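Local coordinates for single-stranded DNA-binding protein WHY1, chloroplastic (Arabidopsis thaliana, PDB 4KOO), which binds single-stranded DNA, keeping the plastid genome stable against illegitimate recombination in chloroplasts and limiting telomerase action at chromosome ends in the nucleus, at residues V146-S149 and A150-V154; L155-I159 and G160-F164. One frame throughout, in Å; residues are numbered along the deposited sequence.

Overall arrangement
Contacts 1 and 2 lie in series along the C-terminal part of the Whirly fold, their centres about 14 Å apart. Contact 1 is a pair of successive turns within helix 141-158; contact 2 finishes that helix, turns at Gly-160 and starts helix 161-165. Together they give most of the helix-loop-helix on which Whirly tetramers are built, and each touches the second subunit. The interface repeats around the tetramer: Phe-153 of contact 1 packs on Pro-156 of the second subunit, and Pro-156 of contact 2 on Phe-153 of the third. Residues 17-22, probably required for single-stranded DNA binding, belong to neither contact; the nickel ion is held by His-176 and His-178 of the C-terminal histidine tag, apart from both.

Contact 1 of 2, residues V146-S149 and A150-V154; sequences VLIS and AFNFV
Four successive backbone hydrogen bonds tie Val-146, Leu-147, Ile-148 and Ser-149 to Ala-150, Phe-151, Asn-152 and Phe-153, the i to i+4 ladder of an alpha-helix. Ala-150 N gives to Val-146 O at 2.9 Å, and Phe-151 N to Leu-147 O at 2.8 Å.

Leu-147 O also meets the ring of Phe-151. With CG set beside its own backbone N (chi1 -68°), the phenyl swings back along the helix, and chi2 near zero (-2°) turns one face to this oxygen, which stands 3.0 Å above the plane, toward the rim.

Apolar touches complete the turn. Leu-147 CB lies 4.2 Å from Phe-151 CZ, while Ile-148 CD1 approaches Phe-151 CD2 at the same distance, neither squarely over the face nor at the edge.

A methyl meets an amide where Ile-148 crosses Asn-152 obliquely, its CG2 3.5 Å from the carboxamide nitrogen ND2.

The Phe-151 ring packs on Ile-75, Leu-78 and Val-79 of helix 72-79 and on Leu-47 of strand 39-53. With an alanine in place of Phe-151 the ring is gone, and a gap would probably open toward helix 72-79, with Leu-147 CB and Ile-148 CD1 losing their aromatic partner.

One helix thus serves both fold and tetramer: Phe-151 faces its own chain, Ser-149 and Phe-153 pack on Leu-155 and Pro-156 of the second subunit, and Val-154 touches both its own chain's Leu-47 and Phe-164 of the second subunit.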
ATOM      1  N   VAL A 146      -0.153 -14.195   1.803  1.00 12.87           N
ATOM      2  CA  VAL A 146      -1.138 -13.676   0.837  1.00 11.30           C
ATOM      3  C   VAL A 146      -2.390 -13.128   1.552  1.00 11.94           C
ATOM      4  O   VAL A 146      -2.904 -12.047   1.229  1.00 11.59           O
ATOM      5  CB  VAL A 146      -1.537 -14.782  -0.164  1.00 14.79           C
ATOM      6  CG1 VAL A 146      -2.660 -14.334  -1.107  1.00 12.15           C
ATOM      7  CG2 VAL A 146      -0.334 -15.174  -0.986  1.00 19.77           C
ATOM      8  N   LEU A 147      -2.897 -13.889   2.525  1.00 11.62           N
ATOM      9  CA  LEU A 147      -4.037 -13.413   3.309  1.00 12.76           C
ATOM     10  C   LEU A 147      -3.713 -12.074   3.990  1.00 12.07           C
ATOM     11  O   LEU A 147      -4.512 -11.130   3.940  1.00 12.11           O
ATOM     12  CB  LEU A 147      -4.493 -14.473   4.322  1.00 14.22           C
ATOM     13  CG  LEU A 147      -5.110 -15.763   3.797  1.00 16.11           C
ATOM     14  CD1 LEU A 147      -5.441 -16.685   4.948  1.00 17.50           C
ATOM     15  CD2 LEU A 147      -6.343 -15.473   2.979  1.00 16.91           C
ATOM     16  N   ILE A 148      -2.570 -11.980   4.656  1.00 12.54           N
ATOM     17  CA  ILE A 148      -2.252 -10.771   5.374  1.00 16.10           C
ATOM     18  C   ILE A 148      -2.054  -9.598   4.416  1.00 12.31           C
ATOM     19  O   ILE A 148      -2.462  -8.486   4.711  1.00 13.56           O
ATOM     20  CB  ILE A 148      -1.019 -10.970   6.262  1.00 17.12           C
ATOM     21  CG1 ILE A 148      -1.309 -12.036   7.345  1.00 17.26           C
ATOM     22  CG2 ILE A 148      -0.610  -9.657   6.899  1.00 16.51           C
ATOM     23  CD1 ILE A 148      -2.423 -11.642   8.267  1.00 22.55           C
ATOM     24  N   SER A 149      -1.442  -9.854   3.260  1.00 14.06           N
ATOM     25  CA  SER A 149      -1.374  -8.828   2.192  1.00 13.19           C
ATOM     26  C   SER A 149      -2.749  -8.337   1.783  1.00 14.34           C
ATOM     27  O   SER A 149      -3.004  -7.130   1.714  1.00 13.48           O
ATOM     28  CB  SER A 149      -0.654  -9.398   0.982  1.00 15.13           C
ATOM     29  OG  SER A 149      -0.726  -8.525  -0.123  1.00 18.66           O
ATOM     30  N   ALA A 150      -3.662  -9.273   1.537  1.00 11.26           N
ATOM     31  CA  ALA A 150      -5.003  -8.935   1.132  1.00 15.87           C
ATOM     32  C   ALA A 150      -5.768  -8.161   2.214  1.00 11.67           C
ATOM     33  O   ALA A 150      -6.505  -7.195   1.921  1.00 12.45           O
ATOM     34  CB  ALA A 150      -5.750 -10.212   0.767  1.00 15.43           C
ATOM     35  N   PHE A 151      -5.589  -8.590   3.462  1.00 11.58           N
ATOM     36  CA  PHE A 151      -6.253  -7.967   4.589  1.00 10.53           C
ATOM     37  C   PHE A 151      -5.757  -6.537   4.781  1.00 12.69           C
ATOM     38  O   PHE A 151      -6.556  -5.618   5.041  1.00 13.02           O
ATOM     39  CB  PHE A 151      -6.016  -8.771   5.871  1.00 11.52           C
ATOM     40  CG  PHE A 151      -6.668 -10.113   5.934  1.00 13.16           C
ATOM     41  CD1 PHE A 151      -7.477 -10.605   4.934  1.00 14.21           C
ATOM     42  CD2 PHE A 151      -6.413 -10.924   7.034  1.00 23.07           C
ATOM     43  CE1 PHE A 151      -8.025 -11.867   5.022  1.00 20.83           C
ATOM     44  CE2 PHE A 151      -6.980 -12.150   7.146  1.00 22.30           C
ATOM     45  CZ  PHE A 151      -7.805 -12.629   6.143  1.00 17.45           C
ATOM     46  N   ASN A 152      -4.429  -6.345   4.713  1.00 13.45           N
ATOM     47  CA  ASN A 152      -3.876  -5.008   4.813  1.00 10.68           C
ATOM     48  C   ASN A 152      -4.397  -4.146   3.671  1.00 12.65           C
ATOM     49  O   ASN A 152      -4.783  -2.992   3.876  1.00 14.08           O
ATOM     50  CB  ASN A 152      -2.353  -5.015   4.806  1.00 14.09           C
ATOM     51  CG  ASN A 152      -1.781  -5.195   6.172  1.00 20.09           C
ATOM     52  OD1 ASN A 152      -2.104  -4.442   7.088  1.00 19.36           O
ATOM     53  ND2 ASN A 152      -0.947  -6.194   6.335  1.00 17.88           N
ATOM     54  N   PHE A 153      -4.447  -4.707   2.473  1.00 11.30           N
ATOM     55  CA  PHE A 153      -4.895  -3.942   1.311  1.00 11.27           C
ATOM     56  C   PHE A 153      -6.341  -3.483   1.441  1.00 11.94           C
ATOM     57  O   PHE A 153      -6.666  -2.320   1.141  1.00 13.27           O
ATOM     58  CB  PHE A 153      -4.739  -4.778   0.045  1.00 14.25           C
ATOM     59  CG  PHE A 153      -5.395  -4.187  -1.139  1.00 11.38           C
ATOM     60  CD1 PHE A 153      -4.743  -3.225  -1.890  1.00 15.52           C
ATOM     61  CD2 PHE A 153      -6.660  -4.552  -1.511  1.00 13.91           C
ATOM     62  CE1 PHE A 153      -5.334  -2.696  -3.003  1.00 17.16           C
ATOM     63  CE2 PHE A 153      -7.267  -3.972  -2.623  1.00 16.78           C
ATOM     64  CZ  PHE A 153      -6.592  -3.033  -3.344  1.00 18.17           C
ATOM     65  N   VAL A 154      -7.209  -4.391   1.921  1.00 11.95           N
ATOM     66  CA  VAL A 154      -8.651  -4.187   1.878  1.00 11.22           C
ATOM     67  C   VAL A 154      -9.167  -3.268   3.003  1.00  9.52           C
ATOM     68  O   VAL A 154     -10.193  -2.578   2.864  1.00 13.61           O
ATOM     69  CB  VAL A 154      -9.395  -5.573   1.893  1.00 12.66           C
ATOM     70  CG1 VAL A 154      -9.566  -6.138   3.263  1.00 11.39           C
ATOM     71  CG2 VAL A 154     -10.697  -5.484   1.179  1.00 15.63           C
TER

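Contact 2 of 2, residues L155-I159 and G160-F164; sequences LPYLI and GWHAF
Tyr-157 and His-162 meet across the turn that joins two helices. His-162 CB sits almost on the ring normal of Tyr-157, 3.9 Å from the ring centroid, in a CH-pi contact. The imidazole and phenol planes differ by only 14°, yet the rings are displaced so much that little of one lies over the other, with centroids 4.9 Å apart. The CG of His-162 lies between its backbone N and carbonyl carbon (chi1 73°), which folds the ring back over the Tyr-157 backbone; two conformers were modelled, and this placement describes one.

The second pair is Ile-159 and Trp-161. Ile-159 CD1 stands over the indole, 3.6 Å from the centroid of its five-membered ring, a second CH-pi contact.

The turn that brings both pairs together is a Schellman motif. Trp-161 N bonds to Pro-156 O at 2.9 Å and Gly-160 N to Tyr-157 O at 3.1 Å, the latter donor well above the carbonyl plane. Gly-160 has positive phi (86°), where a CB would jam against Ile-159 O. The same glycine is the N-cap of the next helix, its O accepting from Phe-164 N at 3.2 Å.

Farther out, Leu-158 and Ile-159 press on Val-72 of helix 72-79. Trp-161 NE1 hydrogen-bonds to Val-11 O of the third subunit, in strand 9-16, and its ring packs on Ala-150 in helix 141-158 of that subunit.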
ATOM      1  N   LEU A 155      -8.419  -3.208   4.093  1.00 13.69           N
ATOM      2  CA  LEU A 155      -8.847  -2.450   5.264  1.00 10.92           C
ATOM      3  C   LEU A 155      -9.310  -1.018   4.927  1.00 14.92           C
ATOM      4  O   LEU A 155     -10.407  -0.627   5.300  1.00 14.68           O
ATOM      5  CB  LEU A 155      -7.737  -2.519   6.302  1.00 13.42           C
ATOM      6  CG  LEU A 155      -7.960  -2.454   7.810  1.00 26.69           C
ATOM      7  CD1 LEU A 155      -9.188  -3.141   8.253  1.00 22.64           C
ATOM      8  CD2 LEU A 155      -6.750  -3.059   8.521  1.00 21.20           C
ATOM      9  N   PRO A 156      -8.498  -0.222   4.205  1.00 14.06           N
ATOM     10  CA  PRO A 156      -9.016   1.126   3.856  1.00 14.37           C
ATOM     11  C   PRO A 156     -10.238   1.130   2.954  1.00 15.48           C
ATOM     12  O   PRO A 156     -10.985   2.113   3.022  1.00 17.77           O
ATOM     13  CB  PRO A 156      -7.857   1.786   3.107  1.00 13.79           C
ATOM     14  CG  PRO A 156      -6.647   0.982   3.528  1.00 15.42           C
ATOM     15  CD  PRO A 156      -7.097  -0.404   3.781  1.00 13.34           C
ATOM     16  N   TYR A 157     -10.435   0.085   2.144  1.00 14.05           N
ATOM     17  CA  TYR A 157     -11.626  -0.021   1.336  1.00 14.99           C
ATOM     18  C   TYR A 157     -12.819  -0.265   2.224  1.00 16.60           C
ATOM     19  O   TYR A 157     -13.890   0.256   1.949  1.00 16.39           O
ATOM     20  CB  TYR A 157     -11.582  -1.177   0.342  1.00 15.32           C
ATOM     21  CG  TYR A 157     -10.699  -0.945  -0.848  1.00 22.37           C
ATOM     22  CD1 TYR A 157      -9.322  -0.845  -0.733  1.00 24.19           C
ATOM     23  CD2 TYR A 157     -11.262  -0.882  -2.119  1.00 33.03           C
ATOM     24  CE1 TYR A 157      -8.527  -0.624  -1.873  1.00 30.97           C
ATOM     25  CE2 TYR A 157     -10.498  -0.696  -3.231  1.00 32.45           C
ATOM     26  CZ  TYR A 157      -9.141  -0.558  -3.118  1.00 36.39           C
ATOM     27  OH  TYR A 157      -8.437  -0.360  -4.299  1.00 34.88           O
ATOM     28  N   LEU A 158     -12.662  -1.121   3.227  1.00 12.28           N
ATOM     29  CA  LEU A 158     -13.799  -1.495   4.070  1.00 14.04           C
ATOM     30  C   LEU A 158     -14.376  -0.339   4.893  1.00 14.04           C
ATOM     31  O   LEU A 158     -15.548  -0.397   5.309  1.00 14.61           O
ATOM     32  CB  LEU A 158     -13.430  -2.661   4.991  1.00 13.76           C
ATOM     33  CG  LEU A 158     -12.996  -3.984   4.353  1.00 10.86           C
ATOM     34  CD1 LEU A 158     -12.799  -5.032   5.425  1.00 14.00           C
ATOM     35  CD2 LEU A 158     -13.939  -4.487   3.246  1.00 16.98           C
ATOM     36  N   ILE A 159     -13.551   0.664   5.158  1.00 13.08           N
ATOM     37  CA  ILE A 159     -13.960   1.851   5.890  1.00 12.83           C
ATOM     38  C   ILE A 159     -14.268   3.039   4.981  1.00 12.44           C
ATOM     39  O   ILE A 159     -14.531   4.153   5.465  1.00 14.56           O
ATOM     40  CB  ILE A 159     -12.973   2.240   7.010  1.00 12.35           C
ATOM     41  CG1 ILE A 159     -11.654   2.724   6.431  1.00 13.17           C
ATOM     42  CG2 ILE A 159     -12.807   1.098   8.041  1.00 11.37           C
ATOM     43  CD1 ILE A 159     -10.775   3.453   7.433  1.00 14.40           C
ATOM     44  N   GLY A 160     -14.231   2.805   3.674  1.00 12.51           N
ATOM     45  CA  GLY A 160     -14.654   3.818   2.723  1.00 15.33           C
ATOM     46  C   GLY A 160     -13.610   4.818   2.312  1.00 14.75           C
ATOM     47  O   GLY A 160     -13.885   5.765   1.563  1.00 14.09           O
ATOM     48  N   TRP A 161     -12.398   4.648   2.823  1.00 12.60           N
ATOM     49  CA  TRP A 161     -11.381   5.666   2.606  1.00 10.15           C
ATOM     50  C   TRP A 161     -10.835   5.659   1.174  1.00 14.32           C
ATOM     51  O   TRP A 161     -10.265   6.647   0.697  1.00 14.04           O
ATOM     52  CB  TRP A 161     -10.278   5.595   3.662  1.00 12.52           C
ATOM     53  CG  TRP A 161     -10.661   6.258   4.983  1.00 12.71           C
ATOM     54  CD1 TRP A 161     -11.929   6.375   5.507  1.00 13.37           C
ATOM     55  CD2 TRP A 161      -9.784   6.886   5.927  1.00 10.88           C
ATOM     56  NE1 TRP A 161     -11.883   7.010   6.714  1.00 12.22           N
ATOM     57  CE2 TRP A 161     -10.586   7.358   6.990  1.00 11.66           C
ATOM     58  CE3 TRP A 161      -8.394   7.082   5.991  1.00 11.00           C
ATOM     59  CZ2 TRP A 161     -10.049   8.022   8.082  1.00 16.04           C
ATOM     60  CZ3 TRP A 161      -7.858   7.758   7.070  1.00 13.31           C
ATOM     61  CH2 TRP A 161      -8.676   8.226   8.105  1.00 13.25           C
ATOM     62  N   HIS A 162     -10.996   4.528   0.505  1.00 13.91           N
ATOM     63  CA  HIS A 162     -10.717   4.399  -0.925  0.59 18.77           C
ATOM     64  C   HIS A 162     -11.573   5.325  -1.736  1.00 23.07           C
ATOM     65  O   HIS A 162     -11.119   5.969  -2.699  1.00 23.31           O
ATOM     66  CB  HIS A 162     -11.042   2.969  -1.368  0.59 25.55           C
ATOM     67  CG  HIS A 162     -12.518   2.661  -1.452  0.59 25.65           C
ATOM     68  ND1 HIS A 162     -13.349   2.581  -0.345  0.59 13.68           N
ATOM     69  CD2 HIS A 162     -13.295   2.371  -2.529  0.59 20.61           C
ATOM     70  CE1 HIS A 162     -14.563   2.258  -0.745  0.59 24.25           C
ATOM     71  NE2 HIS A 162     -14.554   2.127  -2.064  0.59 19.59           N
ATOM     72  N   ALA A 163     -12.847   5.379  -1.345  1.00 21.76           N
ATOM     73  CA  ALA A 163     -13.830   6.176  -2.032  1.00 26.05           C
ATOM     74  C   ALA A 163     -13.470   7.619  -1.839  1.00 25.77           C
ATOM     75  O   ALA A 163     -13.552   8.401  -2.784  1.00 27.77           O
ATOM     76  CB  ALA A 163     -15.245   5.891  -1.496  1.00 29.99           C
ATOM     77  N   PHE A 164     -13.016   7.975  -0.639  1.00 21.82           N
ATOM     78  CA  PHE A 164     -12.503   9.324  -0.411  1.00 18.33           C
ATOM     79  C   PHE A 164     -11.305   9.596  -1.275  1.00 22.71           C
ATOM     80  O   PHE A 164     -11.216  10.647  -1.974  1.00 20.50           O
ATOM     81  CB  PHE A 164     -12.124   9.560   1.062  1.00 20.38           C
ATOM     82  CG  PHE A 164     -11.101  10.668   1.267  1.00 23.32           C
ATOM     83  CD1 PHE A 164     -11.480  11.997   1.343  1.00 26.06           C
ATOM     84  CD2 PHE A 164      -9.781  10.388   1.366  1.00 20.62           C
ATOM     85  CE1 PHE A 164     -10.540  12.997   1.526  1.00 18.52           C
ATOM     86  CE2 PHE A 164      -8.825  11.390   1.560  1.00 21.03           C
ATOM     87  CZ  PHE A 164      -9.219  12.705   1.649  1.00 27.32           C
TER